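Local structure of NAD-dependent epimerase/dehydratase (Bacteroides thetaiotaomicron, 3DHN) at residues I41-N45 with E46-V50. The protein probably binds NAD(P) in a Rossmann-type domain and may act as an oxidoreductase or epimerase. Residues are numbered along the deposited sequence; the frame is centred on the assembly and turned at random.
Sequences IKIEN and EHLKV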
loop_
_atom_site.group_PDB
_atom_site.type_symbol
_atom_site.label_atom_id
_atom_site.label_comp_id
_atom_site.label_asym_id
_atom_site.label_seq_id
_atom_site.Cartn_x
_atom_site.Cartn_y
_atom_site.Cartn_z
ATOM N N ILE A 41 10.152 -14.272 -9.322
ATOM C CA ILE A 41 8.839 -14.872 -9.099
ATOM C C ILE A 41 8.707 -16.234 -9.782
ATOM O O ILE A 41 8.841 -16.345 -11.001
ATOM C CB ILE A 41 7.713 -13.949 -9.624
ATOM C CG1 ILE A 41 7.661 -12.669 -8.786
ATOM C CG2 ILE A 41 6.374 -14.679 -9.595
ATOM C CD1 ILE A 41 6.768 -11.592 -9.367
ATOM N N LYS A 42 8.434 -17.266 -8.988
ATOM C CA LYS A 42 8.282 -18.618 -9.517
ATOM C C LYS A 42 6.880 -19.161 -9.271
ATOM O O LYS A 42 6.658 -20.368 -9.318
ATOM C CB LYS A 42 9.312 -19.559 -8.878
ATOM C CG LYS A 42 10.766 -19.146 -9.086
ATOM C CD LYS A 42 11.098 -18.981 -10.566
ATOM C CE LYS A 42 12.579 -18.654 -10.771
ATOM N NZ LYS A 42 12.855 -18.116 -12.140
ATOM N N ILE A 43 5.932 -18.271 -8.996
ATOM C CA ILE A 43 4.560 -18.691 -8.761
ATOM C C ILE A 43 3.960 -19.209 -10.063
ATOM O O ILE A 43 4.122 -18.601 -11.124
ATOM C CB ILE A 43 3.701 -17.528 -8.226
ATOM C CG1 ILE A 43 4.105 -17.215 -6.783
ATOM C CG2 ILE A 43 2.220 -17.884 -8.309
ATOM C CD1 ILE A 43 3.351 -16.063 -6.173
ATOM N N GLU A 44 3.271 -20.339 -9.972
ATOM C CA GLU A 44 2.652 -20.959 -11.132
ATOM C C GLU A 44 1.142 -20.970 -10.908
ATOM O O GLU A 44 0.642 -21.648 -10.005
ATOM C CB GLU A 44 3.204 -22.377 -11.284
ATOM C CG GLU A 44 3.079 -22.977 -12.664
ATOM C CD GLU A 44 3.849 -24.281 -12.779
ATOM O OE1 GLU A 44 5.102 -24.238 -12.782
ATOM O OE2 GLU A 44 3.204 -25.349 -12.858
ATOM N N ASN A 45 0.424 -20.207 -11.727
ATOM C CA ASN A 45 -1.029 -20.079 -11.611
ATOM C C ASN A 45 -1.584 -19.441 -12.886
ATOM O O ASN A 45 -1.049 -18.448 -13.374
ATOM C CB ASN A 45 -1.346 -19.220 -10.381
ATOM C CG ASN A 45 -2.793 -18.777 -10.316
ATOM O OD1 ASN A 45 -3.263 -18.033 -11.172
ATOM N ND2 ASN A 45 -3.505 -19.223 -9.289
ATOM N N GLU A 46 -2.655 -20.012 -13.427
ATOM C CA GLU A 46 -3.235 -19.492 -14.663
ATOM C C GLU A 46 -3.891 -18.118 -14.535
ATOM O O GLU A 46 -4.209 -17.483 -15.535
ATOM C CB GLU A 46 -4.245 -20.487 -15.240
ATOM C CG GLU A 46 -5.521 -20.633 -14.435
ATOM C CD GLU A 46 -6.660 -21.200 -15.263
ATOM O OE1 GLU A 46 -6.441 -21.497 -16.460
ATOM O OE2 GLU A 46 -7.776 -21.344 -14.719
ATOM N N HIS A 47 -4.099 -17.661 -13.306
ATOM C CA HIS A 47 -4.703 -16.356 -13.063
ATOM C C HIS A 47 -3.620 -15.310 -12.823
ATOM O O HIS A 47 -3.890 -14.250 -12.263
ATOM C CB HIS A 47 -5.614 -16.411 -11.836
ATOM C CG HIS A 47 -6.881 -17.176 -12.051
ATOM N ND1 HIS A 47 -6.904 -18.468 -12.531
ATOM C CD2 HIS A 47 -8.173 -16.835 -11.830
ATOM C CE1 HIS A 47 -8.153 -18.890 -12.595
ATOM N NE2 HIS A 47 -8.944 -17.918 -12.174
ATOM N N LEU A 48 -2.395 -15.605 -13.253
ATOM C CA LEU A 48 -1.284 -14.680 -13.045
ATOM C C LEU A 48 -0.466 -14.320 -14.281
ATOM O O LEU A 48 -0.061 -15.192 -15.056
ATOM C CB LEU A 48 -0.332 -15.242 -11.978
ATOM C CG LEU A 48 0.951 -14.450 -11.675
ATOM C CD1 LEU A 48 0.603 -13.109 -11.032
ATOM C CD2 LEU A 48 1.849 -15.261 -10.749
ATOM N N LYS A 49 -0.220 -13.023 -14.446
ATOM C CA LYS A 49 0.599 -12.503 -15.535
ATOM C C LYS A 49 1.682 -11.627 -14.921
ATOM O O LYS A 49 1.394 -10.760 -14.091
ATOM C CB LYS A 49 -0.216 -11.647 -16.504
ATOM C CG LYS A 49 -1.253 -12.387 -17.311
ATOM C CD LYS A 49 -1.964 -11.407 -18.231
ATOM C CE LYS A 49 -3.317 -11.928 -18.674
ATOM N NZ LYS A 49 -4.179 -10.809 -19.156
ATOM N N VAL A 50 2.925 -11.849 -15.331
ATOM C CA VAL A 50 4.050 -11.079 -14.817
ATOM C C VAL A 50 4.564 -10.140 -15.902
ATOM O O VAL A 50 4.850 -10.570 -17.015
ATOM C CB VAL A 50 5.201 -12.007 -14.367
ATOM C CG1 VAL A 50 6.318 -11.183 -13.722
ATOM C CG2 VAL A 50 4.670 -13.054 -13.395
#
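Ile41 CD1 and Val50 CG1, 4.4 Å apart, make a loose apolar contact that joins the two arms of a chain reversal at the end away from its turn; the second arm enters strand 48-51, an outermost strand of the Rossmann-type sheet. The reversal is a type I beta turn from Asn45 to Leu48, and segments 41-45 and 46-50 run 155° apart, nearly antiparallel. Val35 touches both Ile41 and Val50, so the pair packs against the loop that follows strand 30-34. Two residues on, Ile43 makes a closer contact: its CG2, anti to the backbone N, lies 3.6 Å from Leu48 CD2. The two side chains cross at about a right angle, and both also touch Leu21, which packs them against helix 14-25. At Asn45 the backbone closes the turn, where Leu48 N donates a hydrogen bond to Asn45 O at 3.1 Å. The Asn45 side chain folds over the same corner; CG is anti to the backbone N (chi1 168°), which carries the amide forward to His47. The pairing is that of an Asx turn, though it is doubtful as modelled, because Asn45 OD1 sits 2.3 Å from His47 N, too short for an ordinary hydrogen bond.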